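11S globulin (Wrightia tinctoria, PDB 5WXU) binds and sequesters the plant hormone auxin (indole-3-acetic acid), and as an 11S globulin probably also serves as a seed storage protein. Local coordinates at the interface of chains A and B and the interface of chains A and C. Sequence-based numbering; all coordinates share one arbitrary frame. Chains: chain A/B/C, 11S globulin.

Contact 1: the interface of chains A and B. Residues chain A 125-128; chain B 310-311, 454, 459, 461-462.
The backbone N-H of B:Ser310 donates a hydrogen bond to the carbonyl O of A:Gln125 at 2.8 Å, nearly along the C=O axis (170°), tying strand 124-126 of chain A to a loop of chain B. Beyond that strand, A:His128 is the side chain that does most. Its CG lies anti to the carbonyl carbon, and the imidazole slots in against an extended B:Arg311. The ring and guanidinium planes are 12° apart and stacked, with terminal NH1 of B:Arg311 3.1 Å from the centroid of the A:His128 ring, a cation-pi contact. At the ring edge, NE2 of A:His128 donates, tip to tip, to carboxylate OD2 of B:Asp459 at 2.7 Å; OD2 accepts with its syn lone pair, close to the imidazole plane, in a bent bond (132° at H). The B:Asp459 charge would probably favour a protonated ring, while the stacked guanidinium would oppose it. The N-H of the poorly ordered B:Glu461 holds carboxylate OD1 from above its plane, and B:Glu454 OE2, through its anti lone pair, holds backbone N of B:Asp459 at 2.9 Å. A water joins N of A:Phe127, O of B:Ser310 and OD2 of B:Asp459. Over one face of the A:Phe127 ring, toward its rim, sits methyl CD1 of B:Leu462, 3.7 Å from CG. Chain A contributes from its first cupin region; chain B brings the turn after strand 307-309, in its second, and its C-terminal tail, within a two-fold interface of the hexamer.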
loop_
_atom_site.group_PDB
_atom_site.type_symbol
_atom_site.label_atom_id
_atom_site.label_comp_id
_atom_site.label_asym_id
_atom_site.label_seq_id
_atom_site.Cartn_x
_atom_site.Cartn_y
_atom_site.Cartn_z
ATOM N N GLN A 125 13.191 -32.706 2.063
ATOM C CA GLN A 125 12.856 -33.931 1.327
ATOM C C GLN A 125 13.955 -34.983 1.398
ATOM O O GLN A 125 15.110 -34.696 1.133
ATOM C CB GLN A 125 12.610 -33.584 -0.149
ATOM C CG GLN A 125 11.537 -32.547 -0.400
ATOM C CD GLN A 125 11.769 -31.920 -1.745
ATOM O OE1 GLN A 125 11.329 -32.478 -2.751
ATOM N NE2 GLN A 125 12.506 -30.782 -1.799
ATOM N N SER A 126 13.579 -36.194 1.801
ATOM C CA SER A 126 14.527 -37.315 1.728
ATOM C C SER A 126 13.803 -38.547 1.173
ATOM O O SER A 126 12.715 -38.941 1.656
ATOM C CB SER A 126 15.101 -37.645 3.086
ATOM O OG SER A 126 15.812 -38.890 3.034
ATOM N N PHE A 127 14.401 -39.098 0.127
ATOM C CA PHE A 127 13.834 -40.246 -0.520
ATOM C C PHE A 127 14.595 -41.532 -0.167
ATOM O O PHE A 127 14.421 -42.540 -0.823
ATOM C CB PHE A 127 13.834 -39.960 -2.000
ATOM C CG PHE A 127 12.990 -38.764 -2.341
ATOM C CD1 PHE A 127 11.604 -38.882 -2.410
ATOM C CD2 PHE A 127 13.549 -37.505 -2.454
ATOM C CE1 PHE A 127 10.793 -37.793 -2.716
ATOM C CE2 PHE A 127 12.740 -36.391 -2.747
ATOM C CZ PHE A 127 11.359 -36.549 -2.881
ATOM N N HIS A 128 15.427 -41.481 0.844
ATOM C CA HIS A 128 16.193 -42.680 1.292
ATOM C C HIS A 128 16.007 -42.822 2.783
ATOM O O HIS A 128 15.728 -41.837 3.438
ATOM C CB HIS A 128 17.668 -42.449 1.000
ATOM C CG HIS A 128 17.949 -42.222 -0.438
ATOM N ND1 HIS A 128 18.072 -43.253 -1.349
ATOM C CD2 HIS A 128 18.068 -41.071 -1.149
ATOM C CE1 HIS A 128 18.295 -42.741 -2.551
ATOM N NE2 HIS A 128 18.311 -41.421 -2.453
ATOM N N SER B 310 17.776 -34.495 0.311
ATOM C CA SER B 310 18.874 -35.276 0.832
ATOM C C SER B 310 19.615 -35.893 -0.354
ATOM O O SER B 310 19.020 -36.337 -1.297
ATOM C CB SER B 310 18.343 -36.320 1.815
ATOM O OG SER B 310 19.407 -37.115 2.175
ATOM N N ARG B 311 20.933 -35.848 -0.278
ATOM C CA ARG B 311 21.852 -36.246 -1.354
ATOM C C ARG B 311 21.895 -35.336 -2.558
ATOM O O ARG B 311 22.763 -35.518 -3.474
ATOM C CB ARG B 311 21.633 -37.713 -1.755
ATOM C CG ARG B 311 21.749 -38.654 -0.560
ATOM C CD ARG B 311 21.547 -40.073 -1.049
ATOM N NE ARG B 311 21.416 -41.023 0.053
ATOM C CZ ARG B 311 21.243 -42.343 -0.111
ATOM N NH1 ARG B 311 21.182 -42.869 -1.338
ATOM N NH2 ARG B 311 21.133 -43.138 0.955
ATOM N N GLU B 454 10.811 -35.028 -6.581
ATOM C CA GLU B 454 11.449 -33.881 -5.871
ATOM C C GLU B 454 10.829 -32.564 -6.239
ATOM O O GLU B 454 10.151 -32.438 -7.307
ATOM C CB GLU B 454 12.943 -33.770 -6.160
ATOM C CG GLU B 454 13.806 -35.019 -5.989
ATOM C CD GLU B 454 13.923 -35.895 -7.255
ATOM O OE1 GLU B 454 12.933 -36.074 -8.009
ATOM O OE2 GLU B 454 15.042 -36.388 -7.446
ATOM N N ASP B 459 17.662 -35.401 -6.711
ATOM C CA ASP B 459 18.511 -36.470 -6.078
ATOM C C ASP B 459 19.205 -37.200 -7.204
ATOM O O ASP B 459 18.486 -37.716 -8.085
ATOM C CB ASP B 459 17.593 -37.411 -5.299
ATOM C CG ASP B 459 18.336 -38.530 -4.557
ATOM O OD1 ASP B 459 19.505 -38.859 -4.850
ATOM O OD2 ASP B 459 17.698 -39.076 -3.640
ATOM N N GLU B 461 20.580 -39.974 -7.205
ATOM C CA GLU B 461 20.179 -41.390 -7.079
ATOM C C GLU B 461 18.707 -41.543 -6.614
ATOM O O GLU B 461 18.426 -42.273 -5.636
ATOM C CB GLU B 461 21.069 -42.054 -6.008
ATOM C CG GLU B 461 22.557 -41.713 -5.994
ATOM C CD GLU B 461 23.229 -42.434 -4.831
ATOM O OE1 GLU B 461 23.472 -41.778 -3.795
ATOM O OE2 GLU B 461 23.438 -43.676 -4.928
ATOM N N LEU B 462 17.758 -40.892 -7.278
ATOM C CA LEU B 462 16.345 -41.005 -6.829
ATOM C C LEU B 462 15.875 -42.447 -7.037
ATOM O O LEU B 462 16.008 -42.922 -8.161
ATOM C CB LEU B 462 15.436 -40.107 -7.660
ATOM C CG LEU B 462 13.964 -40.102 -7.244
ATOM C CD1 LEU B 462 13.875 -39.378 -5.892
ATOM C CD2 LEU B 462 13.050 -39.448 -8.296
HETATM O O HOH W 1 16.768 -37.999 -1.166
HETATM O O HOH W 2 18.762 -39.467 2.565
#

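Contact 2: the interface of chains A and C. Residues chain A 343, 346, 395-397, 420, 452, 458; chain C 233-234, 236-239.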
loop_
_atom_site.group_PDB
_atom_site.type_symbol
_atom_site.label_atom_id
_atom_site.label_comp_id
_atom_site.label_asym_id
_atom_site.label_seq_id
_atom_site.Cartn_x
_atom_site.Cartn_y
_atom_site.Cartn_z
ATOM N N MET A 343 22.289 3.260 32.662
ATOM C CA MET A 343 20.882 3.503 32.571
ATOM C C MET A 343 20.454 3.576 31.104
ATOM O O MET A 343 21.248 3.820 30.190
ATOM C CB MET A 343 20.544 4.847 33.245
ATOM C CG MET A 343 20.648 4.905 34.726
ATOM S SD MET A 343 20.556 6.682 35.219
ATOM C CE MET A 343 19.767 6.667 36.789
ATOM N N PRO A 346 15.346 8.086 30.761
ATOM C CA PRO A 346 13.949 8.198 31.032
ATOM C C PRO A 346 13.117 8.520 29.767
ATOM O O PRO A 346 13.572 9.235 28.950
ATOM C CB PRO A 346 13.836 9.371 31.988
ATOM C CG PRO A 346 15.198 9.680 32.461
ATOM C CD PRO A 346 16.136 9.125 31.433
ATOM N N LEU A 395 12.071 4.868 34.088
ATOM C CA LEU A 395 13.529 5.001 34.216
ATOM C C LEU A 395 14.069 3.671 34.654
ATOM O O LEU A 395 13.426 3.036 35.473
ATOM C CB LEU A 395 13.830 5.928 35.390
ATOM C CG LEU A 395 13.690 7.400 35.272
ATOM C CD1 LEU A 395 12.262 7.778 35.631
ATOM C CD2 LEU A 395 14.816 7.992 36.166
ATOM N N LYS A 396 15.241 3.313 34.170
ATOM C CA LYS A 396 15.867 2.020 34.468
ATOM C C LYS A 396 17.322 2.234 34.747
ATOM O O LYS A 396 17.976 2.911 33.982
ATOM C CB LYS A 396 15.780 1.069 33.269
ATOM C CG LYS A 396 14.457 0.363 33.173
ATOM C CD LYS A 396 14.483 -0.597 31.996
ATOM C CE LYS A 396 14.484 0.182 30.705
ATOM N NZ LYS A 396 13.803 -0.620 29.648
ATOM N N GLN A 397 17.834 1.573 35.803
ATOM C CA GLN A 397 19.249 1.578 36.084
ATOM C C GLN A 397 19.729 0.155 36.465
ATOM O O GLN A 397 19.198 -0.417 37.375
ATOM C CB GLN A 397 19.548 2.579 37.219
ATOM C CG GLN A 397 21.030 2.587 37.549
ATOM C CD GLN A 397 21.539 3.715 38.440
ATOM O OE1 GLN A 397 20.791 4.246 39.252
ATOM N NE2 GLN A 397 22.819 4.090 38.288
ATOM N N VAL A 420 15.964 12.605 28.003
ATOM C CA VAL A 420 17.377 12.927 28.236
ATOM C C VAL A 420 18.160 12.518 27.049
ATOM O O VAL A 420 17.785 11.545 26.368
ATOM C CB VAL A 420 17.935 12.121 29.457
ATOM C CG1 VAL A 420 19.431 12.280 29.590
ATOM C CG2 VAL A 420 17.270 12.565 30.738
ATOM N N ARG A 452 23.846 15.568 29.214
ATOM C CA ARG A 452 24.088 14.208 28.677
ATOM C C ARG A 452 24.146 14.273 27.146
ATOM O O ARG A 452 23.182 14.722 26.498
ATOM C CB ARG A 452 22.985 13.192 29.048
ATOM C CG ARG A 452 22.482 13.129 30.480
ATOM C CD ARG A 452 23.485 12.710 31.507
ATOM N NE ARG A 452 24.240 11.505 31.222
ATOM C CZ ARG A 452 24.440 10.490 32.086
ATOM N NH1 ARG A 452 23.831 10.427 33.263
ATOM N NH2 ARG A 452 25.216 9.462 31.719
ATOM N N LEU A 458 22.974 5.426 28.692
ATOM C CA LEU A 458 23.771 6.395 29.483
ATOM C C LEU A 458 24.931 5.649 30.115
ATOM O O LEU A 458 24.752 4.582 30.686
ATOM C CB LEU A 458 22.944 7.066 30.518
ATOM C CG LEU A 458 21.711 7.823 30.007
ATOM C CD1 LEU A 458 20.948 8.376 31.176
ATOM C CD2 LEU A 458 22.148 8.949 29.085
ATOM N N PHE C 233 16.991 10.261 41.273
ATOM C CA PHE C 233 17.115 9.223 40.222
ATOM C C PHE C 233 17.014 9.905 38.877
ATOM O O PHE C 233 17.931 9.825 38.046
ATOM C CB PHE C 233 16.017 8.192 40.465
ATOM C CG PHE C 233 16.137 6.906 39.640
ATOM C CD1 PHE C 233 17.316 6.469 39.106
ATOM C CD2 PHE C 233 14.990 6.139 39.433
ATOM C CE1 PHE C 233 17.355 5.276 38.380
ATOM C CE2 PHE C 233 15.026 4.970 38.693
ATOM C CZ PHE C 233 16.222 4.529 38.200
ATOM N N LEU C 234 15.972 10.718 38.723
ATOM C CA LEU C 234 15.867 11.532 37.538
ATOM C C LEU C 234 17.040 12.518 37.338
ATOM O O LEU C 234 17.552 12.716 36.201
ATOM C CB LEU C 234 14.514 12.224 37.490
ATOM C CG LEU C 234 14.285 13.064 36.231
ATOM C CD1 LEU C 234 14.344 12.275 34.930
ATOM C CD2 LEU C 234 12.889 13.662 36.376
ATOM N N ARG C 236 20.169 11.999 38.345
ATOM C CA ARG C 236 21.353 11.271 37.901
ATOM C C ARG C 236 21.257 10.916 36.426
ATOM O O ARG C 236 22.232 10.998 35.679
ATOM C CB ARG C 236 21.626 10.040 38.786
ATOM C CG ARG C 236 22.433 10.472 40.031
ATOM C CD ARG C 236 22.276 9.589 41.286
ATOM N NE ARG C 236 22.264 8.145 40.983
ATOM C CZ ARG C 236 21.264 7.278 41.250
ATOM N NH1 ARG C 236 20.130 7.643 41.869
ATOM N NH2 ARG C 236 21.414 6.004 40.903
ATOM N N ALA C 237 20.042 10.561 36.014
ATOM C CA ALA C 237 19.837 10.282 34.615
ATOM C C ALA C 237 20.076 11.501 33.683
ATOM O O ALA C 237 20.794 11.437 32.662
ATOM C CB ALA C 237 18.445 9.677 34.451
ATOM N N SER C 238 19.516 12.649 34.090
ATOM C CA SER C 238 19.688 13.889 33.342
ATOM C C SER C 238 21.040 14.628 33.453
ATOM O O SER C 238 21.295 15.522 32.648
ATOM C CB SER C 238 18.594 14.853 33.723
ATOM O OG SER C 238 17.375 14.192 33.812
ATOM N N GLY C 239 21.887 14.237 34.396
ATOM C CA GLY C 239 23.161 14.911 34.672
ATOM C C GLY C 239 23.004 16.301 35.279
ATOM O O GLY C 239 23.863 17.141 35.059
HETATM O O HOH W 3 21.183 16.593 30.167
#
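Helix 231-238 of chain C docks here on the second cupin region of chain A, laying one flank across strands 343-349 and 393-399 and turning its C-terminal end toward A:Arg452. C:Phe233 is the main wedge. With CG anti to the backbone N (chi1 -169°), its ring points at the sheet, where A:Leu395 packs on one face while A:Met343 and A:Gln397 meet the rim at CE1. Methyl CD2 of A:Leu395 stands over the centre of that face, 3.8 Å from the centroid of the C:Phe233 ring, a CH-pi contact. A:Met343, bent at chi3, brings its methyl CE tightly up to C:Phe233 CE1 at 3.2 Å, while CB of A:Gln397 touches the same ring carbon. Carbonyl OE1 of A:Gln397 also lies close to NH2 of C:Arg236, but the N-H bonds point elsewhere. An alanine in place of C:Phe233 would probably loosen the docking of the helix, since the packing against A:Leu395, A:Met343 and A:Gln397 would go with the ring. One turn on, C:Ala237 is small enough to lie close to the strands, its CB 3.7 Å from the thioether SD of A:Met343. Methyl CD1 of C:Leu234 meets CG of A:Pro346 at 3.7 Å.

Polar contacts gather at the helix end. A:Arg452, bent at chi2 and chi3, curls its chain over the last carbonyls; its NH1 makes a weak hydrogen bond to O of C:Ala237 at 3.3 Å. A positive group here would probably also suit the negative end of the helix dipole. Water links N of A:Arg452 to O of C:Ser238, whose OG turns back within the helix to O of C:Leu234 at 2.8 Å. Thus helix 231-238 of chain C seats on strands 343-349 and 393-399 of chain A's second cupin region, with A:Val420, A:Arg452 and A:Leu458 bordering it from later in that chain.

The centres of contact 1 and contact 2 are about 59 Å apart and have no residue in common, yet both draw on the C-terminal stretch of the chain: residues 454 to 462 of chain B in contact 1, and 452 and 458 of chain A in contact 2. They also differ in symmetry. Contact 1 belongs to a two-fold interface, so its twin recurs with chains exchanged, whereas contact 2 lies in an interface that is not an exact two-fold. That pairing fits a hexamer in which chain A uses different surfaces for chains B and C, perhaps one between trimers and one within a trimer.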